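Side-chain contacts in citrate lyase, subunit 1 (Methanosaeta concilii, PDB 6HXI), which probably cleaves citrate with coenzyme A and ATP to give acetyl-CoA and oxaloacetate, working together with a succinyl-CoA ligase-like alpha subunit: residues L74-W79 against E109-H114; L70-L75 against K83-E88; G339-N344 against T407-I412; C291-A296 against I412-L417; A222-Y225 against R230-E233. One frame throughout, in Å; residues are numbered along the deposited sequence.

Contact 1: residues L74-W79 against E109-H114; sequences LLDADW and EPFTPH
A carboxylate lies flat on a phenyl ring here: the planes of the D76 carboxylate and the F111 ring are only 7° apart, with CB of D76 centred over the same face, 3.8 Å from the ring centroid, in a CH-pi contact. D76 CG stands anti to the backbone N (chi1 -163°), which carries the acid across the ring toward its CD2-CE2 side, where D76 CG comes within 4.0 Å of F111 CD2. The backbone joins in, D76 N lying 3.5 Å from F111 CD1. L75 meets the same ring differently, its CD2 reaching the edge in the ring plane, 3.9 Å from F111 CE1. No hydrogen bond links the segments. Strands 74-75 and 106-110, from which the segments run on, belong to a four-stranded antiparallel sheet of the ATP-grasp region, with strand 56-60 between them; a G1 beta bulge at D76 and A77, opposite L56, redirects the chain after strand 74-75. OD1 of D76 forms a salt bridge with R55. The ring thus covers the flat of the acid without satisfying its charge, which is left to R55; that salt bridge would be expected to favour the ionised form.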
# COMPACT_ATOMS: atom_id res chain seq x y z
N LEU C 74 18.50 61.67 -53.97
CA LEU C 74 19.01 63.01 -53.67
C LEU C 74 20.47 62.86 -53.24
O LEU C 74 20.73 62.24 -52.21
CB LEU C 74 18.16 63.70 -52.58
CG LEU C 74 18.27 65.23 -52.52
CD1 LEU C 74 17.21 65.88 -53.40
CD2 LEU C 74 18.13 65.74 -51.11
N LEU C 75 21.41 63.38 -54.06
CA LEU C 75 22.85 63.26 -53.81
C LEU C 75 23.48 64.56 -53.30
O LEU C 75 23.15 65.64 -53.78
CB LEU C 75 23.57 62.79 -55.08
CG LEU C 75 23.31 61.37 -55.51
CD1 LEU C 75 22.46 61.34 -56.77
CD2 LEU C 75 24.60 60.63 -55.74
N ASP C 76 24.44 64.42 -52.36
CA ASP C 76 25.23 65.49 -51.73
C ASP C 76 24.35 66.63 -51.17
O ASP C 76 24.20 67.67 -51.82
CB ASP C 76 26.34 65.99 -52.68
CG ASP C 76 27.47 66.79 -52.06
OD1 ASP C 76 27.50 66.92 -50.81
OD2 ASP C 76 28.34 67.27 -52.82
N ALA C 77 23.77 66.42 -49.98
CA ALA C 77 22.90 67.40 -49.34
C ALA C 77 23.13 67.57 -47.83
O ALA C 77 23.81 66.76 -47.20
CB ALA C 77 21.44 67.07 -49.63
N ASP C 78 22.59 68.67 -47.27
CA ASP C 78 22.65 69.02 -45.86
C ASP C 78 21.50 68.32 -45.15
O ASP C 78 20.53 67.95 -45.82
CB ASP C 78 22.47 70.55 -45.67
CG ASP C 78 23.37 71.47 -46.50
OD1 ASP C 78 24.29 70.95 -47.16
OD2 ASP C 78 23.14 72.70 -46.48
N TRP C 79 21.56 68.19 -43.81
CA TRP C 79 20.47 67.60 -43.01
C TRP C 79 19.15 68.38 -43.19
O TRP C 79 18.08 67.76 -43.23
CB TRP C 79 20.87 67.44 -41.53
CG TRP C 79 19.73 67.10 -40.62
CD1 TRP C 79 19.18 67.91 -39.66
CD2 TRP C 79 18.93 65.91 -40.65
NE1 TRP C 79 18.10 67.28 -39.07
CE2 TRP C 79 17.93 66.05 -39.65
CE3 TRP C 79 18.96 64.73 -41.41
CZ2 TRP C 79 16.99 65.05 -39.40
CZ3 TRP C 79 18.02 63.75 -41.16
CH2 TRP C 79 17.05 63.91 -40.16
N GLU C 109 21.85 58.24 -45.62
CA GLU C 109 23.22 57.79 -45.41
C GLU C 109 24.26 58.84 -45.85
O GLU C 109 23.92 59.72 -46.65
CB GLU C 109 23.44 56.44 -46.12
CG GLU C 109 23.41 56.50 -47.64
CD GLU C 109 23.73 55.19 -48.34
OE1 GLU C 109 24.18 54.24 -47.66
OE2 GLU C 109 23.55 55.12 -49.57
N PRO C 110 25.53 58.76 -45.38
CA PRO C 110 26.54 59.74 -45.83
C PRO C 110 26.89 59.62 -47.32
O PRO C 110 26.88 58.52 -47.87
CB PRO C 110 27.76 59.43 -44.96
CG PRO C 110 27.59 58.02 -44.53
CD PRO C 110 26.12 57.79 -44.42
N PHE C 111 27.18 60.76 -47.96
CA PHE C 111 27.56 60.83 -49.37
C PHE C 111 29.03 60.49 -49.48
O PHE C 111 29.87 61.21 -48.92
CB PHE C 111 27.27 62.23 -49.95
CG PHE C 111 27.76 62.47 -51.37
CD1 PHE C 111 27.00 62.08 -52.46
CD2 PHE C 111 28.98 63.09 -51.60
CE1 PHE C 111 27.46 62.30 -53.76
CE2 PHE C 111 29.45 63.30 -52.91
CZ PHE C 111 28.68 62.90 -53.98
N THR C 112 29.35 59.41 -50.21
CA THR C 112 30.74 59.02 -50.41
C THR C 112 31.22 59.51 -51.79
O THR C 112 30.76 59.00 -52.82
CB THR C 112 30.95 57.53 -50.12
OG1 THR C 112 30.74 57.34 -48.72
CG2 THR C 112 32.36 57.04 -50.47
N PRO C 113 32.13 60.52 -51.82
CA PRO C 113 32.67 60.99 -53.10
C PRO C 113 33.60 59.91 -53.63
O PRO C 113 34.54 59.50 -52.94
CB PRO C 113 33.41 62.29 -52.73
CG PRO C 113 33.06 62.56 -51.29
CD PRO C 113 32.76 61.23 -50.69
N HIS C 114 33.30 59.39 -54.83
CA HIS C 114 33.99 58.25 -55.42
C HIS C 114 34.42 58.42 -56.87
O HIS C 114 33.89 59.28 -57.58
CB HIS C 114 33.06 57.02 -55.33
CG HIS C 114 31.80 57.16 -56.12
ND1 HIS C 114 30.72 57.90 -55.64
CD2 HIS C 114 31.48 56.66 -57.33
CE1 HIS C 114 29.79 57.83 -56.58
NE2 HIS C 114 30.20 57.09 -57.61

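Contact 2: residues L70-L75 against K83-E88; sequences LGLVLL and KEYLNE
Y85 and L74 run past each other in opposite directions, packing helix 79-89 onto the edge strand 74-75 of a four-stranded antiparallel sheet in the ATP-grasp region. The tyrosine ring projects from the helix toward the loop that leads into the strand, whereas the leucine points back toward the helix. CB of L74 sits over one face of the Y85 ring, displaced toward the rim, and makes a CH-pi contact at 4.3 Å from the ring centroid. Both methyls of L74 stay on that same side of the ring, near its root: CD1 of L74 touches CD2 of Y85 at 3.7 Å, and CD2 of L74 lies 3.8 Å from CB of Y85. With Y85 CG anti to the backbone N (chi1 169°), the ring extends away from the helix axis and its hydroxyl arrives at the backbone of L72. The side chain of L72 adds a looser contact, its CD2 approaching the same hydroxyl. Thus one residue of the helix meets both the aliphatic side chain of the strand and a carbonyl of the loop before it, so that its polar end is not buried among apolar groups alone. V58 and P60 of strand 56-60 also touch Y85, while L86, the next residue of the helix, packs on V58, F106 and I108 of the same sheet. At the far end of the ring, Y85 OH donates a short but weak hydrogen bond of 2.6 Å to L72 O, which approaches the ring obliquely.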
# COMPACT_ATOMS: atom_id res chain seq x y z
N LEU C 70 14.82 56.96 -62.13
CA LEU C 70 13.48 57.50 -61.93
C LEU C 70 13.61 58.94 -61.43
O LEU C 70 12.62 59.66 -61.33
CB LEU C 70 12.68 56.67 -60.90
CG LEU C 70 12.67 55.15 -61.06
CD1 LEU C 70 12.69 54.46 -59.72
CD2 LEU C 70 11.48 54.69 -61.90
N GLY C 71 14.86 59.34 -61.14
CA GLY C 71 15.23 60.66 -60.65
C GLY C 71 14.74 60.92 -59.25
O GLY C 71 14.24 62.02 -58.96
N LEU C 72 14.88 59.91 -58.36
CA LEU C 72 14.43 59.98 -56.97
C LEU C 72 15.56 60.06 -55.93
O LEU C 72 15.29 60.49 -54.80
CB LEU C 72 13.48 58.81 -56.66
CG LEU C 72 12.05 59.00 -57.13
CD1 LEU C 72 11.45 57.70 -57.57
CD2 LEU C 72 11.19 59.64 -56.05
N VAL C 73 16.80 59.69 -56.29
CA VAL C 73 17.95 59.73 -55.38
C VAL C 73 18.44 61.18 -55.22
O VAL C 73 18.75 61.83 -56.23
CB VAL C 73 19.10 58.78 -55.81
CG1 VAL C 73 20.26 58.82 -54.82
CG2 VAL C 73 18.60 57.34 -55.98
N LEU C 74 18.50 61.67 -53.97
CA LEU C 74 19.01 63.01 -53.67
C LEU C 74 20.47 62.86 -53.24
O LEU C 74 20.73 62.24 -52.21
CB LEU C 74 18.16 63.70 -52.58
CG LEU C 74 18.27 65.23 -52.52
CD1 LEU C 74 17.21 65.88 -53.40
CD2 LEU C 74 18.13 65.74 -51.11
N LEU C 75 21.41 63.38 -54.06
CA LEU C 75 22.85 63.26 -53.81
C LEU C 75 23.48 64.56 -53.30
O LEU C 75 23.15 65.64 -53.78
CB LEU C 75 23.57 62.79 -55.08
CG LEU C 75 23.31 61.37 -55.51
CD1 LEU C 75 22.46 61.34 -56.77
CD2 LEU C 75 24.60 60.63 -55.74
N LYS C 83 15.67 67.00 -44.94
CA LYS C 83 14.32 67.15 -44.37
C LYS C 83 13.35 67.76 -45.38
O LYS C 83 12.16 67.44 -45.33
CB LYS C 83 14.33 68.01 -43.10
CG LYS C 83 15.03 67.39 -41.89
CD LYS C 83 14.98 68.34 -40.67
CE LYS C 83 15.93 69.53 -40.73
NZ LYS C 83 15.34 70.80 -40.19
N GLU C 84 13.84 68.62 -46.30
CA GLU C 84 13.05 69.22 -47.37
C GLU C 84 12.59 68.13 -48.35
O GLU C 84 11.42 68.09 -48.70
CB GLU C 84 13.85 70.31 -48.11
CG GLU C 84 13.91 71.64 -47.37
CD GLU C 84 14.80 72.71 -47.97
OE1 GLU C 84 15.45 72.46 -49.01
OE2 GLU C 84 14.86 73.82 -47.38
N TYR C 85 13.52 67.23 -48.75
CA TYR C 85 13.23 66.10 -49.65
C TYR C 85 12.22 65.14 -48.99
O TYR C 85 11.33 64.65 -49.67
CB TYR C 85 14.53 65.37 -50.05
CG TYR C 85 14.32 64.05 -50.76
CD1 TYR C 85 14.17 62.86 -50.04
CD2 TYR C 85 14.27 63.98 -52.15
CE1 TYR C 85 13.98 61.64 -50.68
CE2 TYR C 85 14.07 62.75 -52.80
CZ TYR C 85 13.93 61.59 -52.06
OH TYR C 85 13.72 60.37 -52.67
N LEU C 86 12.38 64.89 -47.67
CA LEU C 86 11.51 64.00 -46.90
C LEU C 86 10.11 64.62 -46.70
O LEU C 86 9.12 63.90 -46.83
CB LEU C 86 12.12 63.64 -45.54
CG LEU C 86 13.49 62.96 -45.50
CD1 LEU C 86 14.21 63.30 -44.22
CD2 LEU C 86 13.39 61.44 -45.66
N ASN C 87 10.03 65.94 -46.38
CA ASN C 87 8.76 66.65 -46.16
C ASN C 87 7.94 66.82 -47.45
O ASN C 87 6.72 67.00 -47.38
CB ASN C 87 8.97 68.01 -45.46
CG ASN C 87 8.91 67.95 -43.95
OD1 ASN C 87 9.87 67.57 -43.27
ND2 ASN C 87 7.78 68.39 -43.39
N GLU C 88 8.60 66.75 -48.62
CA GLU C 88 7.96 66.88 -49.92
C GLU C 88 7.50 65.54 -50.49
O GLU C 88 6.32 65.39 -50.81
CB GLU C 88 8.91 67.57 -50.93
CG GLU C 88 9.08 69.07 -50.75
CD GLU C 88 10.25 69.70 -51.49
OE1 GLU C 88 11.24 68.98 -51.79
OE2 GLU C 88 10.19 70.93 -51.73

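Contact 3: residues G339-N344 against T407-I412; sequences GGAIAN and THMTRI
Neither segment forms a regular strand where they meet, and the backbones come closest at A341 and M409, whose CA atoms are 6.2 Å apart, beside a glycine pair of which G340 has phi 148°. M409 carries most of the contact. Its CG is anti to the backbone N (chi1 -167°) and the chain stays extended through chi2, which sends the thioether across to the 339-344 loop; a bend at chi3 (81°) then turns the terminal methyl. CG of M409 rests 3.5 Å from G340 O, and SD lies alongside A341, 3.9 Å from its CA and 4.0 Å from its CB. I412 meets the other glycine, its CD1 approaching G339 CA at 4.4 Å. The interface is buried and mostly van der Waals, a thioether chain against glycine and alanine backbone, with no hydrogen bond between the segments. Its polar backbone is served from outside: R376 donates from NH1 to G340 O and from NE to T407 O, thereby bridging the two loops, while Y286 OH bonds G340 N. The site lies in the citrate-binding region. The side chain of A341 is about 5 Å from a bound citrate anion, and ND2 of N344 hydrogen-bonds citrate directly; residues of the succinyl-CoA ligase alpha-subunit chain, among them N183 and G180, also meet this loop. Within the fold, the contact joins the loops that follow parallel strands 334-338 and 400-403. Helix 280-292 packs on M409 through A282, I285 and Y286, and strand 371-376 contributes Y374 and R376 to the surroundings of I412.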
# COMPACT_ATOMS: atom_id res chain seq x y z
N GLY C 339 -11.85 23.79 -51.57
CA GLY C 339 -11.37 22.70 -52.41
C GLY C 339 -10.09 22.05 -51.95
O GLY C 339 -9.63 22.26 -50.83
N GLY C 340 -9.53 21.26 -52.85
CA GLY C 340 -8.28 20.55 -52.64
C GLY C 340 -8.25 19.22 -53.36
O GLY C 340 -9.27 18.76 -53.89
N ALA C 341 -7.07 18.60 -53.38
CA ALA C 341 -6.88 17.30 -53.99
C ALA C 341 -7.32 16.22 -53.00
O ALA C 341 -7.91 16.53 -51.96
CB ALA C 341 -5.42 17.10 -54.37
N ILE C 342 -7.05 14.96 -53.33
CA ILE C 342 -7.30 13.84 -52.43
C ILE C 342 -6.04 13.83 -51.55
O ILE C 342 -4.96 13.57 -52.07
CB ILE C 342 -7.53 12.51 -53.20
CG1 ILE C 342 -8.72 12.62 -54.18
CG2 ILE C 342 -7.70 11.33 -52.19
CD1 ILE C 342 -8.74 11.54 -55.29
N ALA C 343 -6.16 14.24 -50.26
CA ALA C 343 -5.00 14.33 -49.37
C ALA C 343 -4.35 12.99 -49.12
O ALA C 343 -5.01 11.94 -49.16
CB ALA C 343 -5.37 14.99 -48.04
N ASN C 344 -3.05 13.05 -48.82
CA ASN C 344 -2.26 11.88 -48.45
C ASN C 344 -2.29 11.72 -46.93
O ASN C 344 -2.22 10.60 -46.43
CB ASN C 344 -0.81 12.05 -48.89
CG ASN C 344 -0.63 12.27 -50.36
OD1 ASN C 344 -0.54 11.32 -51.15
ND2 ASN C 344 -0.52 13.52 -50.74
N THR C 407 -16.00 13.68 -58.19
CA THR C 407 -16.06 14.94 -58.93
C THR C 407 -14.62 15.32 -59.24
O THR C 407 -13.74 15.19 -58.36
CB THR C 407 -16.74 16.02 -58.07
OG1 THR C 407 -18.03 15.56 -57.68
CG2 THR C 407 -16.86 17.35 -58.77
N HIS C 408 -14.38 15.81 -60.46
CA HIS C 408 -13.08 16.28 -60.92
C HIS C 408 -12.66 17.46 -60.02
O HIS C 408 -13.49 18.31 -59.69
CB HIS C 408 -13.15 16.65 -62.41
CG HIS C 408 -11.96 17.39 -62.94
ND1 HIS C 408 -10.66 16.99 -62.66
CD2 HIS C 408 -11.92 18.49 -63.73
CE1 HIS C 408 -9.88 17.87 -63.26
NE2 HIS C 408 -10.59 18.78 -63.94
N MET C 409 -11.41 17.47 -59.56
CA MET C 409 -10.88 18.45 -58.60
C MET C 409 -11.38 19.89 -58.78
O MET C 409 -11.94 20.47 -57.84
CB MET C 409 -9.34 18.44 -58.55
CG MET C 409 -8.78 19.21 -57.36
SD MET C 409 -6.98 19.28 -57.33
CE MET C 409 -6.68 20.60 -58.47
N THR C 410 -11.23 20.44 -59.98
CA THR C 410 -11.55 21.83 -60.25
C THR C 410 -12.97 22.06 -60.84
O THR C 410 -13.25 23.17 -61.30
CB THR C 410 -10.43 22.44 -61.10
OG1 THR C 410 -10.62 23.84 -61.19
CG2 THR C 410 -10.32 21.81 -62.49
N ARG C 411 -13.86 21.04 -60.76
CA ARG C 411 -15.22 21.13 -61.29
C ARG C 411 -16.12 22.11 -60.52
O ARG C 411 -17.08 22.63 -61.09
CB ARG C 411 -15.87 19.75 -61.41
CG ARG C 411 -16.79 19.60 -62.62
CD ARG C 411 -17.64 18.34 -62.55
NE ARG C 411 -16.85 17.11 -62.73
CZ ARG C 411 -17.28 15.88 -62.42
NH1 ARG C 411 -18.48 15.70 -61.90
NH2 ARG C 411 -16.49 14.83 -62.63
N ILE C 412 -15.79 22.39 -59.23
CA ILE C 412 -16.57 23.33 -58.40
C ILE C 412 -16.35 24.80 -58.83
O ILE C 412 -17.16 25.66 -58.48
CB ILE C 412 -16.39 23.14 -56.87
CG1 ILE C 412 -14.89 23.23 -56.42
CG2 ILE C 412 -17.05 21.84 -56.39
CD1 ILE C 412 -14.70 23.86 -55.04

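Contact 4: residues C291-A296 against I412-L417; sequences CDLGHA and IVPLAL
L293 and H295, just past the end of helix 280-292, reach to the short C-terminal helix 412-417, and their conformations split the contact into two patches. In L293 a single methyl does the touching: CD1 lies 3.7 Å from CG1 of V413 and 3.9 Å from CG of P414. The leucine crosses V413 at a slant and stands nearly perpendicular to P414. V413 presents CG1 because that branch is anti to its backbone N.

The second patch pairs H295 with L417, which lie antiparallel, side by side. L417 has CG anti to its carbonyl carbon and is extended at chi2 (-179°), so the leucine lies across one face of the imidazole. Its CB is 4.1 Å from the centroid of the H295 ring in a CH-pi contact, offset toward the rim on the NE2 side, while CD1 of L417 covers the other end, 3.8 Å from H295 CG. The two side chains are brought to the helix by the turn between them, where G294 has positive phi in a Schellman motif and its N bonds C291 O at 3.1 Å. Across the interface no hydrogen bond forms; the joint rests on aliphatic packing and on the leucine over the imidazole face.

V413 also packs on Y286, T289 and I290 of helix 280-292, extending the same junction. From other positions of helix 412-417, I412 and A416 meet strands 334-338 and 371-376, and L415 meets strand 400-403, so the helix packs on the parallel sheet with one side and against helix 280-292 with another.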
# COMPACT_ATOMS: atom_id res chain seq x y z
N CYS C 291 -8.75 32.18 -63.31
CA CYS C 291 -8.16 33.08 -64.32
C CYS C 291 -8.52 32.64 -65.73
O CYS C 291 -8.78 33.49 -66.59
CB CYS C 291 -6.65 33.17 -64.16
SG CYS C 291 -6.11 33.95 -62.62
N ASP C 292 -8.52 31.31 -65.97
CA ASP C 292 -8.88 30.71 -67.27
C ASP C 292 -10.34 30.98 -67.63
O ASP C 292 -10.64 31.05 -68.82
CB ASP C 292 -8.55 29.21 -67.35
CG ASP C 292 -7.14 28.91 -67.82
OD1 ASP C 292 -6.76 29.36 -68.94
OD2 ASP C 292 -6.43 28.17 -67.10
N LEU C 293 -11.22 31.17 -66.63
CA LEU C 293 -12.63 31.49 -66.85
C LEU C 293 -12.88 33.01 -66.92
O LEU C 293 -14.01 33.44 -67.14
CB LEU C 293 -13.54 30.80 -65.83
CG LEU C 293 -13.72 29.29 -66.01
CD1 LEU C 293 -14.13 28.63 -64.73
CD2 LEU C 293 -14.71 28.96 -67.12
N GLY C 294 -11.81 33.80 -66.78
CA GLY C 294 -11.82 35.26 -66.86
C GLY C 294 -12.24 35.98 -65.59
O GLY C 294 -12.72 37.11 -65.65
N HIS C 295 -12.06 35.33 -64.43
CA HIS C 295 -12.45 35.90 -63.14
C HIS C 295 -11.26 36.29 -62.24
O HIS C 295 -11.40 36.34 -61.02
CB HIS C 295 -13.43 34.96 -62.40
CG HIS C 295 -14.74 34.75 -63.10
ND1 HIS C 295 -15.89 35.39 -62.69
CD2 HIS C 295 -15.03 33.96 -64.16
CE1 HIS C 295 -16.84 34.99 -63.52
NE2 HIS C 295 -16.37 34.12 -64.42
N ALA C 296 -10.09 36.63 -62.85
CA ALA C 296 -8.87 37.07 -62.16
C ALA C 296 -9.15 38.29 -61.27
O ALA C 296 -8.65 38.39 -60.15
CB ALA C 296 -7.79 37.41 -63.17
N ILE C 412 -15.79 22.39 -59.23
CA ILE C 412 -16.57 23.33 -58.40
C ILE C 412 -16.35 24.80 -58.83
O ILE C 412 -17.16 25.66 -58.48
CB ILE C 412 -16.39 23.14 -56.87
CG1 ILE C 412 -14.89 23.23 -56.42
CG2 ILE C 412 -17.05 21.84 -56.39
CD1 ILE C 412 -14.70 23.86 -55.04
N VAL C 413 -15.28 25.07 -59.60
CA VAL C 413 -14.97 26.42 -60.11
C VAL C 413 -16.01 26.83 -61.18
O VAL C 413 -16.71 27.81 -60.93
CB VAL C 413 -13.50 26.61 -60.55
CG1 VAL C 413 -13.28 27.97 -61.20
CG2 VAL C 413 -12.55 26.42 -59.37
N PRO C 414 -16.19 26.11 -62.33
CA PRO C 414 -17.22 26.53 -63.30
C PRO C 414 -18.64 26.44 -62.75
O PRO C 414 -19.47 27.28 -63.08
CB PRO C 414 -17.01 25.57 -64.47
CG PRO C 414 -15.64 25.03 -64.29
CD PRO C 414 -15.47 24.92 -62.82
N LEU C 415 -18.90 25.46 -61.86
CA LEU C 415 -20.18 25.23 -61.17
C LEU C 415 -20.62 26.46 -60.34
O LEU C 415 -21.82 26.73 -60.20
CB LEU C 415 -20.05 23.99 -60.25
CG LEU C 415 -21.03 22.80 -60.46
CD1 LEU C 415 -20.98 22.22 -61.88
CD2 LEU C 415 -20.74 21.69 -59.45
N ALA C 416 -19.63 27.21 -59.82
CA ALA C 416 -19.84 28.40 -59.00
C ALA C 416 -19.77 29.73 -59.77
O ALA C 416 -20.47 30.68 -59.41
CB ALA C 416 -18.82 28.42 -57.87
N LEU C 417 -18.92 29.81 -60.82
CA LEU C 417 -18.70 31.03 -61.60
C LEU C 417 -19.50 31.13 -62.89
O LEU C 417 -19.67 32.25 -63.39
CB LEU C 417 -17.20 31.22 -61.88
CG LEU C 417 -16.26 31.26 -60.66
CD1 LEU C 417 -14.82 31.48 -61.07
CD2 LEU C 417 -16.69 32.32 -59.68

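Contact 5: residues A222-Y225 against R230-E233; sequences AEEY and RWSE
Van der Waals contact accounts for the whole of this interaction: the six-membered ring of W231 rests against the backbone and the first side-chain carbons of E223 and E224. CB of E223 approaches the far end of the indole, 3.8 Å from CH2 and 3.9 Å from CZ2 of W231. E224 meets the neighbouring corner, with its CA 3.8 Å from W231 CZ3 and its CB at 4.1 Å from the same atom. Both approach the ring obliquely. The E223 chain bends at chi2 (-94°), taking its carboxylate away from the indole, whereas E224 has CG anti to the backbone N and runs on extended.

Polar interactions lie outside the pair of segments. The indole NE1 of W231 hydrogen-bonds T193 O, which ties the pyrrole side of the ring while the benzo side packs on the glutamates; E223 OE2 has a weak hydrogen bond to Q227. Contacts with a neighbouring chain come from the same turn, A222 and E223 packing on G115 and P117 of the succinyl-CoA ligase alpha subunit.

The arrangement is a short-range loop closure, in which the chain after strand 209-220 turns back so that W231 covers the 3-10 segment that includes 222-225, within the connection leading to helix 246-256.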
# COMPACT_ATOMS: atom_id res chain seq x y z
N ALA C 222 13.17 30.70 -44.62
CA ALA C 222 13.30 29.38 -43.96
C ALA C 222 14.49 29.33 -42.98
O ALA C 222 14.54 28.45 -42.13
CB ALA C 222 13.44 28.28 -45.00
N GLU C 223 15.44 30.28 -43.11
CA GLU C 223 16.65 30.42 -42.29
C GLU C 223 16.41 31.04 -40.90
O GLU C 223 17.30 30.97 -40.05
CB GLU C 223 17.70 31.27 -43.05
CG GLU C 223 18.36 30.55 -44.20
CD GLU C 223 19.67 29.86 -43.90
OE1 GLU C 223 20.30 29.36 -44.85
OE2 GLU C 223 20.08 29.83 -42.71
N GLU C 224 15.20 31.63 -40.69
CA GLU C 224 14.79 32.35 -39.47
C GLU C 224 15.26 31.74 -38.16
O GLU C 224 15.83 32.47 -37.35
CB GLU C 224 13.28 32.56 -39.44
CG GLU C 224 12.85 33.77 -38.62
CD GLU C 224 11.37 34.13 -38.66
OE1 GLU C 224 10.95 34.94 -37.80
OE2 GLU C 224 10.65 33.65 -39.56
N TYR C 225 15.04 30.43 -37.96
CA TYR C 225 15.40 29.66 -36.76
C TYR C 225 16.91 29.68 -36.45
O TYR C 225 17.30 29.65 -35.28
CB TYR C 225 14.84 28.23 -36.87
CG TYR C 225 15.25 27.26 -35.77
CD1 TYR C 225 14.60 27.25 -34.54
CD2 TYR C 225 16.25 26.32 -35.98
CE1 TYR C 225 14.99 26.38 -33.51
CE2 TYR C 225 16.66 25.45 -34.96
CZ TYR C 225 16.02 25.47 -33.74
OH TYR C 225 16.37 24.55 -32.77
N ARG C 230 21.40 37.45 -35.88
CA ARG C 230 21.79 38.31 -37.01
C ARG C 230 20.60 39.09 -37.57
O ARG C 230 20.76 40.27 -37.90
CB ARG C 230 22.54 37.52 -38.09
CG ARG C 230 23.92 37.05 -37.62
CD ARG C 230 24.76 36.46 -38.74
NE ARG C 230 26.13 36.18 -38.32
CZ ARG C 230 27.16 35.99 -39.14
NH1 ARG C 230 26.98 36.05 -40.46
NH2 ARG C 230 28.37 35.75 -38.66
N TRP C 231 19.40 38.50 -37.62
CA TRP C 231 18.19 39.15 -38.15
C TRP C 231 17.39 39.93 -37.08
O TRP C 231 16.31 40.44 -37.40
CB TRP C 231 17.25 38.12 -38.82
CG TRP C 231 17.76 37.38 -40.01
CD1 TRP C 231 19.04 37.38 -40.51
CD2 TRP C 231 17.01 36.50 -40.85
NE1 TRP C 231 19.11 36.56 -41.61
CE2 TRP C 231 17.88 36.01 -41.85
CE3 TRP C 231 15.66 36.10 -40.88
CZ2 TRP C 231 17.46 35.12 -42.84
CZ3 TRP C 231 15.25 35.22 -41.86
CH2 TRP C 231 16.14 34.73 -42.82
N SER C 232 17.92 40.01 -35.84
CA SER C 232 17.28 40.65 -34.67
C SER C 232 16.65 42.03 -34.93
O SER C 232 15.51 42.27 -34.51
CB SER C 232 18.25 40.73 -33.50
OG SER C 232 19.36 41.54 -33.83
N GLU C 233 17.39 42.91 -35.62
CA GLU C 233 17.02 44.29 -35.94
C GLU C 233 16.20 44.47 -37.23
O GLU C 233 15.96 45.61 -37.62
CB GLU C 233 18.28 45.18 -35.97
CG GLU C 233 18.68 45.73 -34.61
CD GLU C 233 19.86 45.05 -33.94
OE1 GLU C 233 20.99 45.21 -34.44
OE2 GLU C 233 19.65 44.41 -32.89

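Contacts 1, 2 and 5 belong to the ATP-grasp region, contacts 3 and 4 to the citrate-binding region, and the centres of contacts 1 and 3 are about 58 Å apart. Contacts 1 and 2 share strand 74-75 and exploit different residues of it: at the surface a carboxylate stacks on a phenyl ring, whereas in the buried contact a tyrosine pairs leucine packing with a weak hydrogen bond to a backbone carbonyl. Contacts 3 and 4 share I412, and both border helix 280-292, one buried beside citrate through a thioether and glycines, the other a surface joint of leucines and imidazole. Contact 5, buried and purely van der Waals, is the most local in its reach along the chain.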